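Local coordinates for galacto-N-biose/lacto-N-biose I transporter substrate-binding protein (Bifidobacterium longum, PDB 2Z8F), which binds galacto-N-biose, lacto-N-biose and related glycans such as lacto-N-tetraose, probably delivering them to an ABC transporter for import, at residues Pro175-Ala178 with Gly179-Ile182; Thr204-Asp207 with Gly208-Ala211; Val248-Ala251 with Trp252-Pro255; Ala371-Met374 with Asn375-Ala378; Ala395-Thr398 with Ser399-Leu403. One frame throughout, in Å; residues are numbered along the deposited sequence.

All five contacts are local, each joining adjacent segments, so none nests in or crosses another; they follow in series along the chain. Contact 1 closes the loop before helix 178-187 into its first turn, and contact 2 does the same for helix 207-221. Contact 3 turns strand 246-250 toward helix 254-261. Contacts 4 and 5 lie within helices 367-380 and 389-405. In space, contact 1 touches contact 3 through Met181 and contact 4 through Asn375, the centres of contacts 1 and 4 being about 7 Å apart. Contact 5 packs against both contacts 4 and 2. Contacts 1, 3 and 4 line the glycan pocket; contacts 2 and 5 lie farther from the chain's centre.

Contact 1 (Pro175-Ala178 with Gly179-Ile182); sequences PDEA and GNMI. With GAL (beta-D-galactopyranose), chain C; NAG (2-acetamido-2-deoxy-beta-D-glucopyranose), chain B.
Glu177 O is gripped by two backbone amides as the loop closes into helix 178-187. Met181 N reaches it at 2.8 Å, with a C=O...N angle of 172°, while Asn180 N comes in at 3.1 Å from above the carbonyl plane. Glu177 O so accepts from the third and the fourth residue after it as the chain enters the helix. The next bond, from Ile182 N to Ala178 O, is weak and strongly bent. This turn belongs to the glycan pocket of a solute-binding protein of the periplasmic-binding-protein clan.

The side chains of Glu177 and Asn180 meet on the sugar side of the turn. A bend in Glu177 at chi2 (-69°) curls its carboxylate back so that OE1 accepts from Asn180 ND2 at 2.9 Å. The two flat groups are turned 48° apart: OE1 lies in the plane of the amide, but ND2 stands above the plane of the carboxylate. The second N-H of Asn180 ND2 goes to O2 of the chain C galactose, also at 2.9 Å. With both N-H groups used, the rotation of the amide is probably well fixed, because a flip would set OD1 against the carboxylate. Glu177 thus both lines the pocket and probably steadies the sugar-binding amide. Its own OE2 accepts from Trp231 NE1 and lies 3.3 Å from galactose C3. The acetamido methyl C8 of the N-acetylglucosamine lies over the face of the Asn180 amide, 3.6 Å from OD1.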
# COMPACT_ATOMS: atom_id res chain seq x y z
N PRO A 175 0.04 -13.86 -5.79
CA PRO A 175 -1.36 -14.15 -5.48
C PRO A 175 -1.82 -13.64 -4.12
O PRO A 175 -3.00 -13.34 -3.97
CB PRO A 175 -1.44 -15.69 -5.56
CG PRO A 175 -0.05 -16.16 -5.49
CD PRO A 175 0.86 -15.08 -5.95
N ASP A 176 -0.92 -13.56 -3.13
CA ASP A 176 -1.25 -13.04 -1.80
C ASP A 176 -1.32 -11.51 -1.72
O ASP A 176 -1.56 -10.94 -0.65
CB ASP A 176 -0.25 -13.55 -0.73
CG ASP A 176 1.21 -13.19 -1.04
OD1 ASP A 176 1.55 -12.86 -2.19
OD2 ASP A 176 2.06 -13.25 -0.11
N GLU A 177 -1.14 -10.85 -2.87
CA GLU A 177 -1.22 -9.39 -2.97
C GLU A 177 -2.17 -8.99 -4.06
O GLU A 177 -2.24 -7.81 -4.41
CB GLU A 177 0.16 -8.76 -3.22
CG GLU A 177 1.02 -8.74 -1.92
CD GLU A 177 0.46 -7.75 -0.88
OE1 GLU A 177 -0.25 -6.79 -1.27
OE2 GLU A 177 0.74 -7.92 0.33
N ALA A 178 -2.94 -9.94 -4.59
CA ALA A 178 -3.87 -9.57 -5.69
C ALA A 178 -4.85 -8.46 -5.25
O ALA A 178 -5.12 -7.51 -6.00
CB ALA A 178 -4.65 -10.78 -6.19
N GLY A 179 -5.37 -8.56 -4.03
CA GLY A 179 -6.35 -7.56 -3.55
C GLY A 179 -5.82 -6.13 -3.40
O GLY A 179 -6.63 -5.18 -3.32
N ASN A 180 -4.49 -5.98 -3.31
CA ASN A 180 -3.84 -4.68 -3.08
C ASN A 180 -3.08 -4.21 -4.32
O ASN A 180 -3.26 -3.07 -4.79
CB ASN A 180 -2.88 -4.74 -1.86
CG ASN A 180 -3.53 -5.37 -0.66
OD1 ASN A 180 -4.65 -5.01 -0.29
ND2 ASN A 180 -2.83 -6.32 -0.01
N MET A 181 -2.21 -5.08 -4.85
CA MET A 181 -1.39 -4.75 -6.02
C MET A 181 -2.22 -4.80 -7.29
O MET A 181 -2.18 -3.86 -8.10
CB MET A 181 -0.18 -5.68 -6.13
CG MET A 181 0.63 -5.51 -7.42
SD MET A 181 2.10 -6.58 -7.43
CE MET A 181 3.14 -5.75 -6.21
N ILE A 182 -2.93 -5.91 -7.50
CA ILE A 182 -3.68 -6.06 -8.77
C ILE A 182 -4.86 -5.10 -8.85
O ILE A 182 -5.15 -4.55 -9.94
CB ILE A 182 -3.99 -7.55 -9.10
CG1 ILE A 182 -2.70 -8.20 -9.63
CG2 ILE A 182 -5.03 -7.65 -10.21
CD1 ILE A 182 -2.81 -9.76 -9.80
C1 GAL C . -3.00 -9.80 2.85
C2 GAL C . -2.58 -8.38 3.27
C3 GAL C . -1.10 -8.08 3.02
C4 GAL C . -0.21 -9.21 3.55
C5 GAL C . -0.72 -10.55 3.02
C6 GAL C . 0.06 -11.74 3.59
O2 GAL C . -3.39 -7.48 2.57
O3 GAL C . -0.92 -6.81 3.66
O4 GAL C . -0.36 -9.20 4.95
O5 GAL C . -2.07 -10.73 3.37
O6 GAL C . -0.51 -12.92 3.03
C1 NAG B . 0.35 -6.16 3.44
C2 NAG B . 0.13 -4.68 3.75
C3 NAG B . 1.43 -3.86 3.85
C4 NAG B . 2.46 -4.61 4.74
C5 NAG B . 2.60 -6.04 4.19
C6 NAG B . 3.70 -6.82 4.91
C7 NAG B . -1.85 -3.50 3.05
C8 NAG B . -2.65 -2.96 1.90
N2 NAG B . -0.74 -4.13 2.70
O3 NAG B . 0.95 -2.63 4.38
O4 NAG B . 3.70 -3.97 4.65
O5 NAG B . 1.34 -6.68 4.32
O6 NAG B . 3.32 -7.01 6.25
O7 NAG B . -2.25 -3.32 4.20

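Contact 2 (Thr204-Asp207 with Gly208-Ala211); sequences TETD and GSKA
Lys210 folds back from the first turn of helix 207-221 over the peptide that leads into it. Its CB is 3.6 Å from Thr206 O, and CG comes closer to the same oxygen, at 3.3 Å. CD then passes Thr206 O at a looser 3.9 Å. Beyond it CE moves on to the preceding carbonyl and lies 3.5 Å from Glu205 O, where a bend at chi4 (-82°) turns the ammonium group. NZ remains 5.3 Å from Glu205 OE2, so opposite charges are neighbours here without forming a salt bridge; any attraction between them is likely to be modest. The main chain of the same residue is held more firmly, since Lys210 N donates to Thr206 O.

The motif is a helix N-cap, with Thr206 as the capping residue. Its OG1 sits between the backbone N and the carbonyl carbon (chi1 59°), a rotation that turns the hydroxyl oxygen to the start of the helix. There it accepts from Ser209 N at 3.0 Å, with 167° at the hydrogen, capping an amide of the first turn. Ser209 answers with its own hydroxyl: OG donates to Thr204 O at 2.7 Å, approaching from above that carbonyl plane and tying the incoming loop to the helix.

Around the cap, Trp192 touches Thr204, Thr206 and Ser209. Thr204 OG1 bonds to Phe392 O, so the start of the loop that follows strand 199-202 is tied to helix 389-405.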
# COMPACT_ATOMS: atom_id res chain seq x y z
N THR A 204 -16.13 -3.85 -11.30
CA THR A 204 -14.73 -4.22 -11.17
C THR A 204 -14.16 -4.82 -12.43
O THR A 204 -13.01 -5.31 -12.43
CB THR A 204 -14.55 -5.24 -10.02
OG1 THR A 204 -15.22 -6.46 -10.38
CG2 THR A 204 -15.14 -4.72 -8.76
N GLU A 205 -14.94 -4.78 -13.52
CA GLU A 205 -14.56 -5.35 -14.81
C GLU A 205 -14.40 -4.25 -15.83
O GLU A 205 -15.02 -4.26 -16.90
CB GLU A 205 -15.58 -6.40 -15.23
CG GLU A 205 -15.50 -7.61 -14.30
CD GLU A 205 -16.52 -8.67 -14.59
OE1 GLU A 205 -17.67 -8.46 -14.17
OE2 GLU A 205 -16.14 -9.70 -15.20
N THR A 206 -13.55 -3.29 -15.49
CA THR A 206 -13.27 -2.16 -16.36
C THR A 206 -12.28 -2.52 -17.45
O THR A 206 -11.72 -3.62 -17.48
CB THR A 206 -12.64 -1.06 -15.53
OG1 THR A 206 -11.44 -1.63 -14.96
CG2 THR A 206 -13.57 -0.58 -14.40
N ASP A 207 -12.05 -1.60 -18.40
CA ASP A 207 -11.02 -1.83 -19.39
C ASP A 207 -9.64 -2.07 -18.77
O ASP A 207 -8.89 -2.86 -19.30
CB ASP A 207 -10.93 -0.64 -20.36
CG ASP A 207 -12.20 -0.43 -21.14
OD1 ASP A 207 -13.08 -1.30 -21.06
OD2 ASP A 207 -12.30 0.61 -21.81
N GLY A 208 -9.36 -1.42 -17.64
CA GLY A 208 -8.11 -1.62 -16.89
C GLY A 208 -8.03 -3.00 -16.27
O GLY A 208 -6.98 -3.66 -16.33
N SER A 209 -9.12 -3.45 -15.68
CA SER A 209 -9.16 -4.82 -15.14
C SER A 209 -8.90 -5.83 -16.27
O SER A 209 -8.11 -6.75 -16.16
CB SER A 209 -10.50 -5.11 -14.43
OG SER A 209 -10.63 -4.28 -13.30
N LYS A 210 -9.56 -5.62 -17.41
CA LYS A 210 -9.35 -6.52 -18.53
C LYS A 210 -7.91 -6.55 -19.06
O LYS A 210 -7.35 -7.61 -19.34
CB LYS A 210 -10.36 -6.16 -19.63
CG LYS A 210 -11.77 -6.43 -19.19
CD LYS A 210 -12.75 -6.05 -20.31
CE LYS A 210 -14.18 -6.04 -19.80
NZ LYS A 210 -14.77 -7.40 -19.77
N ALA A 211 -7.28 -5.37 -19.14
CA ALA A 211 -5.93 -5.25 -19.67
C ALA A 211 -4.95 -5.87 -18.68
O ALA A 211 -4.01 -6.54 -19.08
CB ALA A 211 -5.61 -3.77 -19.90

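Contact 3 (Val248-Ala251 with Trp252-Pro255); sequences VAAA and WEAP. With GAL (beta-D-galactopyranose), chain D.
Trp252 CG lies between its own backbone N and carbonyl carbon (chi1 45°), and with chi2 at -102° the indole swings back over Ala250. Ala250 CB makes a CH-pi contact with one face, 3.7 Å from the centroid of the five-membered ring and 27° off its normal. The opposite face receives the chain D galactose, whose C1 is 3.8 Å from Trp252 CZ2; its C5 is 3.9 Å from Trp252 CD2. An indole with sugar carbons lying over its face is a familiar feature of carbohydrate-binding sites. Trp252 NE1 donates to Asp287 O, which probably helps to hold the ring at this tilt.

Glu253 reaches back to the strand end. Its OE2 accepts from Ala250 N at 2.8 Å, the donor standing above the carboxylate plane. In return Glu253 N donates to Ala250 O at 2.9 Å, so backbone and side chain of the glutamate clasp both polar atoms of one alanine. OE1 of this buried carboxylate forms a salt bridge with Arg230 NE and accepts a hydrogen bond from a water that also donates to Val248 O.

The turn leads from strand 246-250, an edge of a three-stranded antiparallel sheet beside strand 132-137, into helix 254-261. Phe351 of helix 347-356 touches Ala251 and Ala254, while Met181 of helix 178-187 packs on Val248 and Glu253.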
# COMPACT_ATOMS: atom_id res chain seq x y z
N VAL A 248 6.82 -5.41 -10.45
CA VAL A 248 6.03 -4.35 -9.88
C VAL A 248 6.22 -4.39 -8.36
O VAL A 248 6.37 -5.46 -7.77
CB VAL A 248 4.54 -4.52 -10.21
CG1 VAL A 248 3.66 -3.53 -9.45
CG2 VAL A 248 4.31 -4.44 -11.73
N ALA A 249 6.25 -3.21 -7.76
CA ALA A 249 6.33 -3.10 -6.31
C ALA A 249 5.64 -1.83 -5.86
O ALA A 249 5.69 -0.84 -6.57
CB ALA A 249 7.82 -3.07 -5.89
N ALA A 250 5.01 -1.87 -4.69
CA ALA A 250 4.56 -0.63 -4.02
C ALA A 250 5.80 0.14 -3.57
O ALA A 250 6.79 -0.46 -3.18
CB ALA A 250 3.64 -0.94 -2.83
N ALA A 251 5.78 1.47 -3.66
CA ALA A 251 6.97 2.27 -3.32
C ALA A 251 7.50 1.97 -1.89
O ALA A 251 8.74 1.97 -1.67
CB ALA A 251 6.71 3.79 -3.52
N TRP A 252 6.60 1.67 -0.95
CA TRP A 252 7.01 1.41 0.46
C TRP A 252 7.76 0.08 0.60
O TRP A 252 8.32 -0.22 1.69
CB TRP A 252 5.84 1.52 1.47
CG TRP A 252 4.58 0.82 1.01
CD1 TRP A 252 3.47 1.42 0.49
CD2 TRP A 252 4.32 -0.59 1.03
NE1 TRP A 252 2.52 0.46 0.15
CE2 TRP A 252 3.02 -0.78 0.47
CE3 TRP A 252 5.06 -1.73 1.43
CZ2 TRP A 252 2.44 -2.05 0.32
CZ3 TRP A 252 4.48 -2.99 1.28
CH2 TRP A 252 3.17 -3.14 0.73
N GLU A 253 7.80 -0.72 -0.47
CA GLU A 253 8.59 -1.96 -0.46
C GLU A 253 10.11 -1.76 -0.45
O GLU A 253 10.84 -2.73 -0.22
CB GLU A 253 8.23 -2.90 -1.64
CG GLU A 253 6.82 -3.47 -1.55
CD GLU A 253 6.57 -4.50 -2.64
OE1 GLU A 253 7.37 -5.45 -2.78
OE2 GLU A 253 5.56 -4.34 -3.38
N ALA A 254 10.61 -0.56 -0.72
CA ALA A 254 12.03 -0.44 -1.06
C ALA A 254 12.94 -1.07 0.01
O ALA A 254 13.74 -1.94 -0.34
CB ALA A 254 12.42 1.03 -1.35
N PRO A 255 12.84 -0.62 1.27
CA PRO A 255 13.78 -1.22 2.25
C PRO A 255 13.49 -2.68 2.53
O PRO A 255 14.40 -3.46 2.85
CB PRO A 255 13.55 -0.39 3.50
CG PRO A 255 12.11 0.11 3.38
CD PRO A 255 11.94 0.37 1.89
C1 GAL D . 1.76 -1.49 4.06
C2 GAL D . 0.87 -0.26 4.20
C3 GAL D . 1.72 0.99 4.02
C4 GAL D . 2.91 0.98 5.00
C5 GAL D . 3.72 -0.31 4.83
C6 GAL D . 4.84 -0.45 5.86
O2 GAL D . -0.11 -0.29 3.17
O3 GAL D . 0.89 2.10 4.22
O4 GAL D . 2.36 1.09 6.29
O5 GAL D . 2.87 -1.44 4.98
O6 GAL D . 5.73 -1.47 5.46
O HOH W 1 7.03 -6.66 -5.26

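Contact 4 (Ala371-Met374 with Asn375-Ala378); sequences AAKM and NETA. With BGC (beta-D-glucopyranose), chain E.
Lys373 and Glu376 run out from neighbouring positions on the helix surface and slant across one another until their ends meet. Lys373 NZ bonds Glu376 OE1 at 2.7 Å in a salt bridge, arriving nearly in line with the carboxylate C-O bond. The lysine is bent at chi2 (73°) and straight beyond, which carries its end forward to the glutamate, itself extended beyond CG. On the way CE passes 3.7 Å from Thr377 OG1, a hydroxyl whose main partner is Asp394 OD2 on helix 389-405. An alanine in place of Lys373 would probably leave the Glu376 carboxylate without its mate and free to swing, and would uncover part of Thr377.

Both segments lie on helix 367-380, as regular i to i+4 bonds attest; that from Thr377 N to Lys373 O measures 2.9 Å. This helix is one wall of the glycan pocket. On the face turned to the sugar, Ala372 CB comes within 3.4 Å of the glucose ring oxygen O5, and Ala371 CB lies 3.9 Å from glucose C6.

Asn375 projects from the same face, with CG beside its backbone N (chi1 -77°). Its OD1 accepts from Gly179 N and its ND2 makes a weak bond to Asp176 O, so the amide links helix 367-380 to Gly179 of helix 178-187 and, weakly, to the loop before it. From that position Asn375 ND2 looks onto glucose C4 at 3.7 Å.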
# COMPACT_ATOMS: atom_id res chain seq x y z
N ALA A 371 -10.75 -8.03 -1.33
CA ALA A 371 -9.35 -8.37 -1.42
C ALA A 371 -9.09 -9.85 -1.07
O ALA A 371 -8.30 -10.52 -1.74
CB ALA A 371 -8.55 -7.43 -0.51
N ALA A 372 -9.80 -10.35 -0.05
CA ALA A 372 -9.70 -11.75 0.34
C ALA A 372 -10.08 -12.68 -0.82
O ALA A 372 -9.34 -13.62 -1.15
CB ALA A 372 -10.56 -12.03 1.58
N LYS A 373 -11.19 -12.36 -1.48
CA LYS A 373 -11.68 -13.17 -2.62
C LYS A 373 -10.71 -13.07 -3.78
O LYS A 373 -10.41 -14.07 -4.43
CB LYS A 373 -13.08 -12.72 -3.08
CG LYS A 373 -13.65 -13.67 -4.15
CD LYS A 373 -14.05 -14.96 -3.47
CE LYS A 373 -14.24 -16.09 -4.41
NZ LYS A 373 -14.68 -17.25 -3.59
N MET A 374 -10.22 -11.85 -4.05
CA MET A 374 -9.23 -11.66 -5.11
C MET A 374 -7.99 -12.52 -4.94
O MET A 374 -7.53 -13.14 -5.88
CB MET A 374 -8.86 -10.16 -5.26
CG MET A 374 -10.02 -9.32 -5.86
SD MET A 374 -9.49 -7.59 -5.97
CE MET A 374 -8.30 -7.66 -7.22
N ASN A 375 -7.49 -12.60 -3.70
CA ASN A 375 -6.32 -13.42 -3.41
C ASN A 375 -6.60 -14.92 -3.61
O ASN A 375 -5.77 -15.63 -4.16
CB ASN A 375 -5.89 -13.19 -1.97
CG ASN A 375 -5.13 -11.87 -1.77
OD1 ASN A 375 -5.10 -10.99 -2.64
ND2 ASN A 375 -4.48 -11.77 -0.60
N GLU A 376 -7.75 -15.37 -3.14
CA GLU A 376 -8.15 -16.77 -3.30
C GLU A 376 -8.23 -17.13 -4.77
O GLU A 376 -7.68 -18.14 -5.22
CB GLU A 376 -9.49 -16.95 -2.65
CG GLU A 376 -9.97 -18.41 -2.62
CD GLU A 376 -11.36 -18.49 -2.05
OE1 GLU A 376 -12.32 -18.30 -2.81
OE2 GLU A 376 -11.49 -18.74 -0.84
N THR A 377 -8.92 -16.30 -5.55
CA THR A 377 -9.04 -16.57 -6.97
C THR A 377 -7.69 -16.43 -7.71
O THR A 377 -7.40 -17.23 -8.61
CB THR A 377 -10.18 -15.71 -7.55
OG1 THR A 377 -11.38 -16.02 -6.83
CG2 THR A 377 -10.37 -15.97 -9.05
N ALA A 378 -6.87 -15.45 -7.30
CA ALA A 378 -5.56 -15.23 -7.91
C ALA A 378 -4.71 -16.50 -7.78
O ALA A 378 -4.00 -16.86 -8.69
CB ALA A 378 -4.84 -14.04 -7.28
C2 BGC E . -5.81 -13.43 3.41
C3 BGC E . -4.76 -12.36 3.69
C4 BGC E . -5.07 -11.03 2.95
C5 BGC E . -6.55 -10.67 3.16
C6 BGC E . -7.03 -9.41 2.43
C1 BGC E . -7.21 -12.89 3.62
O1 BGC E . -8.11 -13.91 3.26
O2 BGC E . -5.62 -14.55 4.27
O3 BGC E . -3.51 -12.89 3.30
O4 BGC E . -4.27 -9.98 3.47
O5 BGC E . -7.40 -11.75 2.78
O6 BGC E . -8.21 -8.96 3.08

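Contact 5 (Ala395-Thr398 with Ser399-Leu403); sequences AQTT and SVDTL
Thr398 and Ser399, with Thr397 beside them, carry this contact along helix 389-405. Ser399 grips Ala395 O twice, through its amide N at 2.8 Å and through OG at 2.7 Å, the two donors arriving from opposite faces of the carbonyl plane. Its OG sits beside the backbone N (chi1 -66°), which turns the hydroxyl back to the preceding turn; the same OG is hydrogen-bonded to Tyr193 OH of strand 193-196. Replacing Ser399 by alanine would probably leave Tyr193 OH without this partner and Ala395 O with one donor fewer.

Thr398 O is held in the same way by the next turn: Thr402 OG1 donates to it at 2.6 Å and Thr402 N at 2.8 Å, again from opposite faces. The methyl CG2 of Thr398 packs 3.7 Å from Thr402 OG1. Thr397 lies alongside Asp401, pointing the same way, with CG2 3.8 Å from OD2. A water donates to that OD2 and lies at a weak 3.3 Å from Thr398 OG1.

Off the helix, Gln396 bonds the backbone of Thr204 and Val202. Both hydroxyls thus donate to a carbonyl one turn back, while Ser399 OG also reaches Tyr193 OH, so its polarity serves helix and neighbour alike.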
# COMPACT_ATOMS: atom_id res chain seq x y z
N ALA A 395 -14.36 -10.52 -7.89
CA ALA A 395 -14.38 -9.27 -7.17
C ALA A 395 -15.75 -8.55 -7.34
O ALA A 395 -16.28 -7.98 -6.39
CB ALA A 395 -13.22 -8.36 -7.61
N GLN A 396 -16.28 -8.57 -8.56
CA GLN A 396 -17.58 -7.92 -8.82
C GLN A 396 -18.67 -8.48 -7.91
O GLN A 396 -19.37 -7.74 -7.20
CB GLN A 396 -17.97 -8.10 -10.30
CG GLN A 396 -19.38 -7.59 -10.63
CD GLN A 396 -19.49 -6.09 -10.63
OE1 GLN A 396 -18.50 -5.37 -10.80
NE2 GLN A 396 -20.71 -5.59 -10.42
N THR A 397 -18.81 -9.80 -7.94
CA THR A 397 -19.81 -10.47 -7.15
C THR A 397 -19.59 -10.31 -5.64
O THR A 397 -20.53 -10.02 -4.90
CB THR A 397 -19.83 -11.96 -7.54
OG1 THR A 397 -20.00 -12.04 -8.97
CG2 THR A 397 -20.99 -12.57 -6.91
N THR A 398 -18.36 -10.48 -5.17
CA THR A 398 -18.07 -10.27 -3.75
C THR A 398 -18.28 -8.81 -3.27
O THR A 398 -18.74 -8.56 -2.14
CB THR A 398 -16.66 -10.77 -3.40
OG1 THR A 398 -16.60 -12.18 -3.70
CG2 THR A 398 -16.38 -10.58 -1.91
N SER A 399 -17.99 -7.86 -4.14
CA SER A 399 -18.22 -6.45 -3.84
C SER A 399 -19.71 -6.19 -3.62
O SER A 399 -20.10 -5.64 -2.59
CB SER A 399 -17.72 -5.56 -4.99
OG SER A 399 -16.31 -5.61 -5.16
N VAL A 400 -20.54 -6.59 -4.59
CA VAL A 400 -21.97 -6.42 -4.44
C VAL A 400 -22.52 -7.14 -3.18
O VAL A 400 -23.26 -6.54 -2.39
CB VAL A 400 -22.70 -6.87 -5.71
CG1 VAL A 400 -24.19 -6.83 -5.47
CG2 VAL A 400 -22.29 -5.97 -6.91
N ASP A 401 -22.11 -8.39 -2.97
CA ASP A 401 -22.58 -9.16 -1.82
C ASP A 401 -22.19 -8.49 -0.50
O ASP A 401 -22.96 -8.43 0.45
CB ASP A 401 -22.01 -10.59 -1.85
CG ASP A 401 -22.56 -11.42 -3.01
OD1 ASP A 401 -23.47 -10.94 -3.70
OD2 ASP A 401 -22.03 -12.54 -3.22
N THR A 402 -20.96 -7.99 -0.45
CA THR A 402 -20.44 -7.41 0.78
C THR A 402 -21.19 -6.11 1.14
O THR A 402 -21.56 -5.91 2.28
CB THR A 402 -18.92 -7.21 0.68
OG1 THR A 402 -18.27 -8.48 0.45
CG2 THR A 402 -18.35 -6.58 1.97
N LEU A 403 -21.46 -5.27 0.14
CA LEU A 403 -22.23 -4.04 0.35
C LEU A 403 -23.61 -4.38 0.91
O LEU A 403 -24.06 -3.78 1.89
CB LEU A 403 -22.36 -3.27 -0.97
CG LEU A 403 -21.08 -2.54 -1.41
CD1 LEU A 403 -21.20 -2.06 -2.85
CD2 LEU A 403 -20.79 -1.36 -0.47
O HOH W 2 -19.51 -13.19 -2.39